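Local structure of polyprenyl synthetase (Nonlabens dokdonensis, 6KD7) at residues V31-D36 and R89-V94; L46-A51 and K59-A64; R230-T235 and E253-H258. The protein probably acts as a magnesium-dependent geranylgeranyl pyrophosphate synthase, a prenyltransferase that joins isoprenoid units into a longer allylic diphosphate. All blocks are in the same frame, centred on the assembly; numbering follows the deposited sequence.

Interaction 1: V31-D36 and R89-V94; sequences VHYILD and RGKETV
Tyr33 reaches from helix 25-35 to Glu92 and Val94 and carries most of the contact. Its CG stands anti to the backbone N (chi1 178°), on the side of segment 89-94. There Tyr33 OH donates to Glu92 O over a short 2.5 Å. The acceptor lies at the ring edge, and the hydroxyl meets a carbonyl lone pair in the carbonyl plane, with a C=O...OH angle of 131°. The apolar, buried part lies beside the base of the ring, where Val94 CG2 comes obliquely to 4.1 Å from Tyr33 CD2 and lies 4.3 Å from Ile34 CB. Leu77 of helix 58-82 packs against both Ile34 and Val94. Toward solvent the packing is looser. Only the base of Lys91 takes part, its CB 3.5 Å from Tyr33 OH, while the chain leads away. A water donates a hydrogen bond to Tyr33 OH at 3.0 Å and accepts one from Glu92 N, so the phenol hydroxyl both donates and accepts. The Glu92 carboxylate leaves the contact for the subunit interface, where OE2 bonds Asn261 ND2 and His258 N of the second subunit. Trp98 meets the Tyr33 ring edge-to-face. Arg89 and Gly90, both with positive phi, form the two-residue type I' turn of the hairpin of strands 87-88 and 91-92, which follows the DDxxD aspartate-rich sequence at the C-terminal end of helix 58-82, a hallmark of trans-prenyltransferases.

Interaction 2: L46-A51 and K59-A64; sequences LTLMSA and KDAMNA
Around Leu48 and Ala61, whose CA atoms are 5.8 Å apart, the two helical segments run nearly antiparallel, at 148° with their axes 8.7 Å apart at closest approach. Small side chains permit this closeness. Ala51 CB and Ala61 CB meet at 3.4 Å, tighter than ordinary van der Waals contact. Leu48 lies beside this pair and sends CD2 to Ala61 CB at 4.0 Å. The same methyl touches Met62 CE at 3.9 Å, and CD1 lies almost as near, so the thioether methyl rests against both branches of the leucine, the two chains crossing obliquely. Met62 leaves its helix pointing away from Leu48, yet bends at chi2 (56°) and chi3 (63°), which folds SD and CE back to the interface. The pair of helices, 42-54 and 58-82, forms an alpha-alpha hairpin within the mostly helical prenyl synthase fold. Farther along, helix 58-82 supplies His72 and Leu76 to the pyrophosphate pocket, and helix 42-54 supplies Arg43. On the other flank of the alanine pair, Thr47 divides its two branches. CG2, anti to the backbone N, faces Ala61 O at 4.0 Å and also borders Ala64, whereas OG1 turns aside to bond Ala176 O on helix 158-183. This buried hydroxyl is therefore satisfied without a partner on helix 58-82. Helix 58-82 is kinked here, the N atoms of Asn63 and Ala64 having no bond to the preceding turn. Tyr121 OH bridges part of the gap, bonding Asp60 O and Ala64 N, while Met179 and Ile183 of helix 158-183 pack on Ala64 CB.

Interaction 3: R230-T235 and E253-H258; sequences RENKKT and EWFALH
Asn232 sets its amide oxygen over one face of the Phe255 ring, while the backbone of Lys233 passes its edge. Asn232 OD1 stands 3.8 Å above that face of the phenyl, offset toward the rim, and Asn232 CB is 3.8 Å from Phe255 CD2. At the edge, in the ring plane, Lys233 O approaches Phe255 CE2 to 3.4 Å, so a carbonyl meets the electropositive rim. Tyr238 stacks on the Phe255 ring. The other end of the amide makes the polar link: Asn232 ND2 donates to Leu257 O at 3.0 Å and 162°, nearly within its own amide plane but 48° out of the carbonyl plane. Asn232 CG lies anti to the carbonyl carbon (chi1 -56°), which sets CG toward the 253-258 backbone, 3.2 Å from Phe255 O. Asn232 ends helix 227-230 in a Schellman motif, its positive phi turning the chain out of the helix, and it meets a type I beta turn, Trp254 to Leu257, that begins on the last residue of helix 248-254. Lys270 bonds Asn232 OD1, so both ends of the amide are held and its flip state is fixed. Glu231 lies between Arg230 and Lys233 in a salt-bridge network, with Lys233 NZ 3.0 Å from Glu231 OE1; the Lys233 side chain is about 6 Å from a bound magnesium ion. A water donates to Arg230 O at 2.6 Å and, weakly, to Leu257 O.

Overall arrangement
The three contacts illustrate how chemistry follows position in one helical fold. Interaction 2 is a buried helix pair held mainly by methyl contacts, with the Thr47 hydroxyl bonded to helix 158-183. Interaction 1 is also buried, but joins a helix end to a hairpin by one phenol bond over an apolar base. Interaction 3, at the surface, links two loops through an amide and an aromatic ring. Helix 58-82 takes part in 2 and packs against 1. Interactions 2 and 3 lie on opposite sides of the chain centre, their centres about 41 Å apart. Between subunits, Glu92 of interaction 1 meets His258 of a neighbour's 253-258 segment, so 1 and 3 share an interface.

Interaction 1: V31-D36 and R89-V94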
ATOM      1  N   VAL A  31      26.888   3.228  14.360  1.00 25.90           N
ATOM      2  CA  VAL A  31      28.302   3.043  13.940  1.00 24.86           C
ATOM      3  C   VAL A  31      28.885   1.895  14.777  1.00 23.93           C
ATOM      4  O   VAL A  31      29.521   0.999  14.208  1.00 23.30           O
ATOM      5  CB  VAL A  31      29.123   4.319  14.136  1.00 29.36           C
ATOM      6  CG1 VAL A  31      30.594   4.067  13.798  1.00 29.38           C
ATOM      7  CG2 VAL A  31      28.547   5.485  13.342  1.00 27.18           C
ATOM      8  N   HIS A  32      28.708   1.936  16.086  1.00 24.37           N
ATOM      9  CA  HIS A  32      29.210   0.857  16.991  1.00 30.26           C
ATOM     10  C   HIS A  32      28.576  -0.499  16.607  1.00 31.06           C
ATOM     11  O   HIS A  32      29.289  -1.526  16.536  1.00 25.68           O
ATOM     12  CB  HIS A  32      28.980   1.251  18.444  1.00 26.74           C
ATOM     13  CG  HIS A  32      29.736   2.489  18.799  1.00 31.99           C
ATOM     14  ND1 HIS A  32      29.098   3.688  19.138  1.00 36.11           N
ATOM     15  CD2 HIS A  32      31.049   2.767  18.764  1.00 29.64           C
ATOM     16  CE1 HIS A  32      30.008   4.610  19.346  1.00 31.46           C
ATOM     17  NE2 HIS A  32      31.193   4.080  19.114  1.00 33.58           N
ATOM     18  N   TYR A  33      27.280  -0.481  16.285  1.00 28.82           N
ATOM     19  CA  TYR A  33      26.539  -1.684  15.883  1.00 24.98           C
ATOM     20  C   TYR A  33      27.179  -2.283  14.639  1.00 24.99           C
ATOM     21  O   TYR A  33      27.503  -3.467  14.639  1.00 25.39           O
ATOM     22  CB  TYR A  33      25.071  -1.352  15.673  1.00 25.07           C
ATOM     23  CG  TYR A  33      24.219  -2.507  15.209  1.00 26.06           C
ATOM     24  CD1 TYR A  33      23.646  -3.382  16.118  1.00 26.76           C
ATOM     25  CD2 TYR A  33      23.941  -2.686  13.871  1.00 22.59           C
ATOM     26  CE1 TYR A  33      22.821  -4.415  15.705  1.00 26.76           C
ATOM     27  CE2 TYR A  33      23.101  -3.697  13.444  1.00 27.23           C
ATOM     28  CZ  TYR A  33      22.524  -4.571  14.365  1.00 28.62           C
ATOM     29  OH  TYR A  33      21.709  -5.575  13.909  1.00 26.77           O
ATOM     30  N   ILE A  34      27.349  -1.516  13.564  1.00 26.48           N
ATOM     31  CA  ILE A  34      27.818  -2.151  12.306  1.00 25.30           C
ATOM     32  C   ILE A  34      29.277  -2.593  12.463  1.00 26.86           C
ATOM     33  O   ILE A  34      29.660  -3.606  11.824  1.00 26.82           O
ATOM     34  CB  ILE A  34      27.585  -1.272  11.066  1.00 28.18           C
ATOM     35  CG1 ILE A  34      27.764  -2.125   9.807  1.00 29.17           C
ATOM     36  CG2 ILE A  34      28.473  -0.029  11.088  1.00 28.60           C
ATOM     37  CD1 ILE A  34      27.019  -1.606   8.653  1.00 37.53           C
ATOM     38  N   LEU A  35      30.080  -1.893  13.265  1.00 27.05           N
ATOM     39  CA  LEU A  35      31.514  -2.271  13.451  1.00 29.96           C
ATOM     40  C   LEU A  35      31.637  -3.496  14.349  1.00 34.18           C
ATOM     41  O   LEU A  35      32.702  -4.046  14.367  1.00 33.86           O
ATOM     42  CB  LEU A  35      32.292  -1.097  14.035  1.00 29.37           C
ATOM     43  CG  LEU A  35      32.432   0.090  13.082  1.00 30.44           C
ATOM     44  CD1 LEU A  35      33.090   1.251  13.793  1.00 29.79           C
ATOM     45  CD2 LEU A  35      33.203  -0.318  11.826  1.00 29.10           C
ATOM     46  N   ASP A  36      30.566  -3.908  15.020  1.00 34.80           N
ATOM     47  CA  ASP A  36      30.571  -5.052  15.945  1.00 37.14           C
ATOM     48  C   ASP A  36      29.927  -6.286  15.312  1.00 37.69           C
ATOM     49  O   ASP A  36      29.546  -7.146  16.067  1.00 44.06           O
ATOM     50  CB  ASP A  36      29.832  -4.664  17.219  1.00 41.65           C
ATOM     51  CG  ASP A  36      30.093  -5.620  18.369  1.00 47.20           C
ATOM     52  OD1 ASP A  36      31.138  -6.275  18.369  1.00 48.16           O
ATOM     53  OD2 ASP A  36      29.235  -5.705  19.240  1.00 62.96           O
ATOM     54  N   ARG A  89      25.332 -10.555   8.277  1.00 29.83           N
ATOM     55  CA  ARG A  89      26.053 -11.389   9.271  1.00 32.67           C
ATOM     56  C   ARG A  89      25.109 -11.887  10.373  1.00 31.76           C
ATOM     57  O   ARG A  89      25.493 -11.860  11.527  1.00 30.31           O
ATOM     58  CB  ARG A  89      27.296 -10.664   9.784  1.00 36.71           C
ATOM     59  CG  ARG A  89      28.306 -10.376   8.685  1.00 42.43           C
ATOM     60  CD  ARG A  89      29.670 -10.011   9.215  1.00 52.37           C
ATOM     61  NE  ARG A  89      30.221 -11.112   9.977  1.00 61.16           N
ATOM     62  CZ  ARG A  89      30.991 -12.055   9.466  1.00 64.07           C
ATOM     63  NH1 ARG A  89      31.307 -12.027   8.184  1.00 58.04           N
ATOM     64  NH2 ARG A  89      31.434 -13.024  10.240  1.00 59.60           N
ATOM     65  N   GLY A  90      23.893 -12.260   9.996  1.00 30.79           N
ATOM     66  CA  GLY A  90      22.925 -12.894  10.887  1.00 32.49           C
ATOM     67  C   GLY A  90      22.205 -11.905  11.762  1.00 34.39           C
ATOM     68  O   GLY A  90      21.451 -12.374  12.630  1.00 32.78           O
ATOM     69  N   LYS A  91      22.426 -10.603  11.568  1.00 29.13           N
ATOM     70  CA  LYS A  91      21.804  -9.563  12.419  1.00 28.64           C
ATOM     71  C   LYS A  91      21.056  -8.571  11.528  1.00 26.51           C
ATOM     72  O   LYS A  91      21.308  -8.537  10.302  1.00 25.68           O
ATOM     73  CB  LYS A  91      22.826  -8.859  13.296  1.00 36.05           C
ATOM     74  CG  LYS A  91      23.511  -9.752  14.317  1.00 41.86           C
ATOM     75  CD  LYS A  91      23.990  -8.962  15.541  1.00 50.69           C
ATOM     76  CE  LYS A  91      24.417  -9.864  16.679  1.00 62.83           C
ATOM     77  NZ  LYS A  91      24.936 -11.151  16.148  1.00 64.38           N
ATOM     78  N   GLU A  92      20.103  -7.856  12.108  1.00 23.36           N
ATOM     79  CA  GLU A  92      19.317  -6.861  11.344  1.00 26.81           C
ATOM     80  C   GLU A  92      20.262  -5.807  10.755  1.00 22.09           C
ATOM     81  O   GLU A  92      21.199  -5.370  11.438  1.00 25.55           O
ATOM     82  CB  GLU A  92      18.255  -6.203  12.213  1.00 28.27           C
ATOM     83  CG  GLU A  92      17.057  -7.118  12.404  1.00 33.45           C
ATOM     84  CD  GLU A  92      15.836  -6.509  13.061  1.00 34.60           C
ATOM     85  OE1 GLU A  92      15.997  -5.458  13.719  1.00 32.50           O
ATOM     86  OE2 GLU A  92      14.717  -7.104  12.873  1.00 35.45           O
ATOM     87  N   THR A  93      19.987  -5.391   9.533  1.00 23.82           N
ATOM     88  CA  THR A  93      20.680  -4.236   8.923  1.00 24.22           C
ATOM     89  C   THR A  93      20.319  -2.970   9.696  1.00 26.36           C
ATOM     90  O   THR A  93      19.261  -2.931  10.338  1.00 25.83           O
ATOM     91  CB  THR A  93      20.358  -4.200   7.445  1.00 24.94           C
ATOM     92  OG1 THR A  93      18.935  -4.203   7.357  1.00 21.91           O
ATOM     93  CG2 THR A  93      20.995  -5.379   6.741  1.00 24.59           C
ATOM     94  N   VAL A  94      21.158  -1.950   9.577  1.00 24.97           N
ATOM     95  CA  VAL A  94      20.971  -0.678  10.286  1.00 23.17           C
ATOM     96  C   VAL A  94      19.614  -0.101   9.920  1.00 22.44           C
ATOM     97  O   VAL A  94      18.952   0.367  10.841  1.00 21.28           O
ATOM     98  CB  VAL A  94      22.133   0.291   9.981  1.00 26.36           C
ATOM     99  CG1 VAL A  94      21.792   1.703  10.409  1.00 25.40           C
ATOM    100  CG2 VAL A  94      23.431  -0.184  10.645  1.00 26.63           C
TER
HETATM  101  O   HOH W   1      19.817  -7.625  15.053  1.00 40.67           O

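Interaction 2: L46-A51 and K59-A64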
ATOM      1  N   LEU A  46      45.096  -5.913   5.576  1.00 23.81           N
ATOM      2  CA  LEU A  46      46.006  -5.711   4.421  1.00 28.09           C
ATOM      3  C   LEU A  46      46.892  -4.466   4.671  1.00 31.64           C
ATOM      4  O   LEU A  46      48.090  -4.516   4.308  1.00 29.52           O
ATOM      5  CB  LEU A  46      45.210  -5.568   3.123  1.00 30.52           C
ATOM      6  CG  LEU A  46      44.542  -6.845   2.605  1.00 34.36           C
ATOM      7  CD1 LEU A  46      43.596  -6.540   1.453  1.00 35.35           C
ATOM      8  CD2 LEU A  46      45.560  -7.878   2.180  1.00 37.39           C
ATOM      9  N   THR A  47      46.324  -3.398   5.242  1.00 29.91           N
ATOM     10  CA  THR A  47      47.005  -2.117   5.531  1.00 29.17           C
ATOM     11  C   THR A  47      48.151  -2.415   6.519  1.00 33.07           C
ATOM     12  O   THR A  47      49.317  -2.067   6.172  1.00 30.27           O
ATOM     13  CB  THR A  47      45.999  -1.050   5.996  1.00 28.40           C
ATOM     14  OG1 THR A  47      45.107  -0.770   4.907  1.00 27.57           O
ATOM     15  CG2 THR A  47      46.706   0.218   6.425  1.00 29.82           C
ATOM     16  N   LEU A  48      47.847  -3.094   7.627  1.00 29.73           N
ATOM     17  CA  LEU A  48      48.837  -3.464   8.679  1.00 33.67           C
ATOM     18  C   LEU A  48      49.918  -4.383   8.091  1.00 33.77           C
ATOM     19  O   LEU A  48      51.110  -4.134   8.312  1.00 34.87           O
ATOM     20  CB  LEU A  48      48.134  -4.132   9.848  1.00 30.50           C
ATOM     21  CG  LEU A  48      47.009  -3.337  10.465  1.00 30.71           C
ATOM     22  CD1 LEU A  48      46.391  -4.118  11.609  1.00 31.82           C
ATOM     23  CD2 LEU A  48      47.467  -1.972  10.942  1.00 33.86           C
ATOM     24  N   MET A  49      49.544  -5.363   7.292  1.00 31.22           N
ATOM     25  CA  MET A  49      50.517  -6.300   6.712  1.00 33.38           C
ATOM     26  C   MET A  49      51.470  -5.513   5.813  1.00 36.87           C
ATOM     27  O   MET A  49      52.683  -5.778   5.873  1.00 31.06           O
ATOM     28  CB  MET A  49      49.827  -7.398   5.893  1.00 36.75           C
ATOM     29  CG  MET A  49      49.104  -8.456   6.754  1.00 39.06           C
ATOM     30  SD  MET A  49      47.890  -9.390   5.771  1.00 47.57           S
ATOM     31  CE  MET A  49      49.027 -10.286   4.732  1.00 44.84           C
ATOM     32  N   SER A  50      50.939  -4.628   4.968  1.00 32.25           N
ATOM     33  CA  SER A  50      51.715  -3.809   3.998  1.00 33.50           C
ATOM     34  C   SER A  50      52.732  -2.964   4.774  1.00 34.79           C
ATOM     35  O   SER A  50      53.911  -2.966   4.435  1.00 35.55           O
ATOM     36  CB  SER A  50      50.821  -2.917   3.198  1.00 35.52           C
ATOM     37  OG  SER A  50      51.511  -2.365   2.089  1.00 34.59           O
ATOM     38  N   ALA A  51      52.257  -2.269   5.790  1.00 29.97           N
ATOM     39  CA  ALA A  51      53.073  -1.443   6.671  1.00 34.75           C
ATOM     40  C   ALA A  51      54.250  -2.306   7.178  1.00 38.82           C
ATOM     41  O   ALA A  51      55.375  -1.958   6.866  1.00 33.25           O
ATOM     42  CB  ALA A  51      52.220  -0.893   7.773  1.00 32.90           C
ATOM     43  N   LYS A  59      51.247  -0.368  14.589  1.00 39.42           N
ATOM     44  CA  LYS A  59      50.791   0.790  15.388  1.00 44.08           C
ATOM     45  C   LYS A  59      50.842   2.045  14.519  1.00 42.68           C
ATOM     46  O   LYS A  59      49.940   2.861  14.633  1.00 36.09           O
ATOM     47  CB  LYS A  59      51.660   0.931  16.637  1.00 48.93           C
ATOM     48  CG  LYS A  59      51.353   2.146  17.495  1.00 60.02           C
ATOM     49  CD  LYS A  59      52.381   2.413  18.565  1.00 72.45           C
ATOM     50  CE  LYS A  59      52.333   3.834  19.079  1.00 80.66           C
ATOM     51  NZ  LYS A  59      53.085   3.989  20.345  1.00 91.92           N
ATOM     52  N   ASP A  60      51.847   2.158  13.660  1.00 37.96           N
ATOM     53  CA  ASP A  60      51.971   3.385  12.837  1.00 41.15           C
ATOM     54  C   ASP A  60      50.787   3.424  11.860  1.00 39.94           C
ATOM     55  O   ASP A  60      50.207   4.499  11.711  1.00 36.71           O
ATOM     56  CB  ASP A  60      53.255   3.490  12.002  1.00 48.06           C
ATOM     57  CG  ASP A  60      54.569   3.686  12.760  1.00 57.88           C
ATOM     58  OD1 ASP A  60      54.537   4.367  13.842  1.00 48.70           O
ATOM     59  OD2 ASP A  60      55.620   3.121  12.259  1.00 49.07           O
ATOM     60  N   ALA A  61      50.461   2.284  11.250  1.00 32.84           N
ATOM     61  CA  ALA A  61      49.448   2.132  10.190  1.00 34.49           C
ATOM     62  C   ALA A  61      48.017   2.067  10.752  1.00 30.13           C
ATOM     63  O   ALA A  61      47.085   2.036   9.964  1.00 31.67           O
ATOM     64  CB  ALA A  61      49.765   0.925   9.369  1.00 35.13           C
ATOM     65  N   MET A  62      47.848   2.051  12.056  1.00 27.88           N
ATOM     66  CA  MET A  62      46.596   1.598  12.684  1.00 28.82           C
ATOM     67  C   MET A  62      45.468   2.576  12.307  1.00 34.01           C
ATOM     68  O   MET A  62      44.421   2.089  11.901  1.00 29.34           O
ATOM     69  CB  MET A  62      46.703   1.541  14.202  1.00 26.47           C
ATOM     70  CG  MET A  62      45.538   0.813  14.890  1.00 30.72           C
ATOM     71  SD  MET A  62      45.281  -0.883  14.307  1.00 37.32           S
ATOM     72  CE  MET A  62      46.825  -1.664  14.801  1.00 36.89           C
ATOM     73  N   ASN A  63      45.661   3.889  12.475  1.00 31.25           N
ATOM     74  CA  ASN A  63      44.587   4.885  12.194  1.00 31.49           C
ATOM     75  C   ASN A  63      44.126   4.715  10.731  1.00 28.11           C
ATOM     76  O   ASN A  63      42.911   4.655  10.507  1.00 27.76           O
ATOM     77  CB  ASN A  63      45.024   6.299  12.559  1.00 30.68           C
ATOM     78  CG  ASN A  63      44.970   6.544  14.052  1.00 31.84           C
ATOM     79  OD1 ASN A  63      44.583   5.688  14.826  1.00 32.17           O
ATOM     80  ND2 ASN A  63      45.316   7.743  14.464  1.00 37.11           N
ATOM     81  N   ALA A  64      45.040   4.533   9.788  1.00 25.27           N
ATOM     82  CA  ALA A  64      44.709   4.339   8.371  1.00 24.87           C
ATOM     83  C   ALA A  64      43.955   3.016   8.156  1.00 29.69           C
ATOM     84  O   ALA A  64      43.066   2.963   7.265  1.00 30.18           O
ATOM     85  CB  ALA A  64      45.936   4.350   7.526  1.00 24.40           C
TER

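Interaction 3: R230-T235 and E253-H258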
ATOM      1  N   ARG A 230      18.533 -16.199  -8.406  1.00 28.88           N
ATOM      2  CA  ARG A 230      17.185 -15.719  -8.069  1.00 31.88           C
ATOM      3  C   ARG A 230      16.997 -14.276  -8.549  1.00 33.76           C
ATOM      4  O   ARG A 230      15.881 -13.939  -9.033  1.00 34.03           O
ATOM      5  CB  ARG A 230      16.960 -15.824  -6.574  1.00 32.20           C
ATOM      6  CG  ARG A 230      15.621 -15.241  -6.160  1.00 33.45           C
ATOM      7  CD  ARG A 230      15.287 -15.579  -4.719  1.00 34.63           C
ATOM      8  NE  ARG A 230      16.222 -14.894  -3.858  1.00 38.44           N
ATOM      9  CZ  ARG A 230      16.266 -13.579  -3.681  1.00 43.69           C
ATOM     10  NH1 ARG A 230      15.404 -12.759  -4.280  1.00 38.32           N
ATOM     11  NH2 ARG A 230      17.197 -13.083  -2.889  1.00 42.63           N
ATOM     12  N   GLU A 231      18.023 -13.436  -8.426  1.00 31.62           N
ATOM     13  CA  GLU A 231      17.902 -11.984  -8.724  1.00 30.10           C
ATOM     14  C   GLU A 231      18.339 -11.711 -10.157  1.00 29.70           C
ATOM     15  O   GLU A 231      18.385 -10.564 -10.555  1.00 29.35           O
ATOM     16  CB  GLU A 231      18.731 -11.180  -7.736  1.00 34.56           C
ATOM     17  CG  GLU A 231      18.182 -11.248  -6.325  1.00 41.26           C
ATOM     18  CD  GLU A 231      18.863 -10.304  -5.335  1.00 54.87           C
ATOM     19  OE1 GLU A 231      20.013  -9.883  -5.604  1.00 57.72           O
ATOM     20  OE2 GLU A 231      18.248 -10.000  -4.285  1.00 65.48           O
ATOM     21  N   ASN A 232      18.648 -12.752 -10.916  1.00 28.86           N
ATOM     22  CA  ASN A 232      19.073 -12.610 -12.322  1.00 31.47           C
ATOM     23  C   ASN A 232      20.276 -11.667 -12.412  1.00 32.41           C
ATOM     24  O   ASN A 232      20.350 -10.958 -13.418  1.00 29.14           O
ATOM     25  CB  ASN A 232      17.904 -12.148 -13.214  1.00 31.27           C
ATOM     26  CG  ASN A 232      16.727 -13.090 -13.098  1.00 30.64           C
ATOM     27  OD1 ASN A 232      16.883 -14.316 -13.224  1.00 27.64           O
ATOM     28  ND2 ASN A 232      15.569 -12.537 -12.787  1.00 28.00           N
ATOM     29  N   LYS A 233      21.231 -11.735 -11.477  1.00 34.65           N
ATOM     30  CA  LYS A 233      22.478 -10.926 -11.582  1.00 35.53           C
ATOM     31  C   LYS A 233      23.362 -11.576 -12.631  1.00 33.04           C
ATOM     32  O   LYS A 233      23.612 -12.797 -12.552  1.00 30.86           O
ATOM     33  CB  LYS A 233      23.220 -10.827 -10.257  1.00 42.11           C
ATOM     34  CG  LYS A 233      22.526  -9.954  -9.232  1.00 56.79           C
ATOM     35  CD  LYS A 233      23.319  -8.739  -8.777  1.00 73.06           C
ATOM     36  CE  LYS A 233      23.073  -8.430  -7.309  1.00 86.63           C
ATOM     37  NZ  LYS A 233      21.709  -7.887  -7.064  1.00 84.33           N
ATOM     38  N   LYS A 234      23.789 -10.805 -13.606  1.00 33.21           N
ATOM     39  CA  LYS A 234      24.626 -11.329 -14.713  1.00 40.57           C
ATOM     40  C   LYS A 234      26.092 -11.326 -14.241  1.00 35.00           C
ATOM     41  O   LYS A 234      26.809 -10.331 -14.497  1.00 41.41           O
ATOM     42  CB  LYS A 234      24.346 -10.459 -15.946  1.00 53.12           C
ATOM     43  CG  LYS A 234      22.973 -10.689 -16.585  1.00 62.72           C
ATOM     44  CD  LYS A 234      22.788  -9.979 -17.919  1.00 69.22           C
ATOM     45  CE  LYS A 234      22.719  -8.472 -17.794  1.00 63.77           C
ATOM     46  NZ  LYS A 234      21.435  -8.067 -17.181  1.00 56.47           N
ATOM     47  N   THR A 235      26.475 -12.339 -13.469  1.00 29.53           N
ATOM     48  CA  THR A 235      27.840 -12.454 -12.905  1.00 31.47           C
ATOM     49  C   THR A 235      28.723 -13.225 -13.882  1.00 32.93           C
ATOM     50  O   THR A 235      28.229 -13.654 -14.935  1.00 35.40           O
ATOM     51  CB  THR A 235      27.824 -13.111 -11.534  1.00 29.73           C
ATOM     52  OG1 THR A 235      27.466 -14.478 -11.692  1.00 30.23           O
ATOM     53  CG2 THR A 235      26.918 -12.423 -10.542  1.00 29.92           C
ATOM     54  N   GLU A 253      16.221 -17.467 -20.815  1.00 39.01           N
ATOM     55  CA  GLU A 253      14.772 -17.580 -20.517  1.00 42.01           C
ATOM     56  C   GLU A 253      14.630 -17.750 -19.018  1.00 37.21           C
ATOM     57  O   GLU A 253      13.762 -17.072 -18.432  1.00 34.10           O
ATOM     58  CB  GLU A 253      14.105 -18.663 -21.370  1.00 50.43           C
ATOM     59  CG  GLU A 253      13.704 -18.144 -22.758  1.00 53.03           C
ATOM     60  CD  GLU A 253      13.433 -19.232 -23.790  1.00 63.92           C
ATOM     61  OE1 GLU A 253      13.182 -18.886 -24.978  1.00 64.62           O
ATOM     62  OE2 GLU A 253      13.477 -20.431 -23.405  1.00 57.19           O
ATOM     63  N   TRP A 254      15.497 -18.533 -18.378  1.00 32.73           N
ATOM     64  CA  TRP A 254      15.445 -18.614 -16.897  1.00 31.78           C
ATOM     65  C   TRP A 254      15.689 -17.224 -16.310  1.00 29.29           C
ATOM     66  O   TRP A 254      15.049 -16.876 -15.333  1.00 29.30           O
ATOM     67  CB  TRP A 254      16.473 -19.624 -16.390  1.00 33.61           C
ATOM     68  CG  TRP A 254      15.981 -21.034 -16.459  1.00 35.26           C
ATOM     69  CD1 TRP A 254      16.395 -22.003 -17.319  1.00 35.72           C
ATOM     70  CD2 TRP A 254      14.938 -21.627 -15.654  1.00 33.50           C
ATOM     71  NE1 TRP A 254      15.717 -23.169 -17.077  1.00 40.83           N
ATOM     72  CE2 TRP A 254      14.808 -22.967 -16.074  1.00 36.48           C
ATOM     73  CE3 TRP A 254      14.089 -21.156 -14.643  1.00 35.03           C
ATOM     74  CZ2 TRP A 254      13.897 -23.846 -15.493  1.00 35.68           C
ATOM     75  CZ3 TRP A 254      13.183 -22.025 -14.066  1.00 37.05           C
ATOM     76  CH2 TRP A 254      13.088 -23.353 -14.492  1.00 36.74           C
ATOM     77  N   PHE A 255      16.589 -16.446 -16.912  1.00 29.66           N
ATOM     78  CA  PHE A 255      17.039 -15.138 -16.357  1.00 31.69           C
ATOM     79  C   PHE A 255      16.001 -14.064 -16.676  1.00 38.37           C
ATOM     80  O   PHE A 255      16.197 -12.928 -16.245  1.00 36.38           O
ATOM     81  CB  PHE A 255      18.453 -14.786 -16.834  1.00 31.61           C
ATOM     82  CG  PHE A 255      19.520 -15.188 -15.839  1.00 34.06           C
ATOM     83  CD1 PHE A 255      19.675 -16.520 -15.464  1.00 35.51           C
ATOM     84  CD2 PHE A 255      20.318 -14.235 -15.211  1.00 37.90           C
ATOM     85  CE1 PHE A 255      20.609 -16.889 -14.500  1.00 37.42           C
ATOM     86  CE2 PHE A 255      21.241 -14.601 -14.237  1.00 33.80           C
ATOM     87  CZ  PHE A 255      21.385 -15.923 -13.877  1.00 35.93           C
ATOM     88  N   ALA A 256      14.933 -14.422 -17.401  1.00 38.48           N
ATOM     89  CA  ALA A 256      13.792 -13.515 -17.687  1.00 39.86           C
ATOM     90  C   ALA A 256      12.706 -13.649 -16.616  1.00 35.35           C
ATOM     91  O   ALA A 256      11.859 -12.753 -16.559  1.00 36.98           O
ATOM     92  CB  ALA A 256      13.233 -13.790 -19.071  1.00 42.70           C
ATOM     93  N   LEU A 257      12.699 -14.714 -15.804  1.00 30.03           N
ATOM     94  CA  LEU A 257      11.681 -14.851 -14.739  1.00 31.45           C
ATOM     95  C   LEU A 257      12.122 -14.078 -13.502  1.00 32.64           C
ATOM     96  O   LEU A 257      13.201 -14.378 -12.966  1.00 37.85           O
ATOM     97  CB  LEU A 257      11.459 -16.323 -14.388  1.00 32.75           C
ATOM     98  CG  LEU A 257      11.148 -17.233 -15.561  1.00 38.86           C
ATOM     99  CD1 LEU A 257      10.926 -18.628 -15.066  1.00 38.57           C
ATOM    100  CD2 LEU A 257       9.938 -16.733 -16.348  1.00 43.95           C
ATOM    101  N   HIS A 258      11.330 -13.079 -13.090  0.50 29.36           N
ATOM    102  CA  HIS A 258      11.449 -12.390 -11.776  0.50 27.92           C
ATOM    103  C   HIS A 258      11.047 -13.381 -10.703  0.50 28.64           C
ATOM    104  O   HIS A 258      10.142 -14.217 -10.962  0.50 30.34           O
ATOM    105  CB  HIS A 258      10.599 -11.112 -11.619  0.50 25.14           C
ATOM    106  CG  HIS A 258      11.066 -10.166 -10.552  0.50 22.89           C
ATOM    107  ND1 HIS A 258      10.796 -10.342  -9.219  0.50 19.87           N
ATOM    108  CD2 HIS A 258      11.777  -9.018 -10.633  0.50 22.99           C
ATOM    109  CE1 HIS A 258      11.298  -9.340  -8.535  0.50 19.13           C
ATOM    110  NE2 HIS A 258      11.916  -8.538  -9.365  0.50 19.48           N
TER
HETATM  111  O   HOH W   2      14.254 -15.738 -10.099  1.00 36.18           O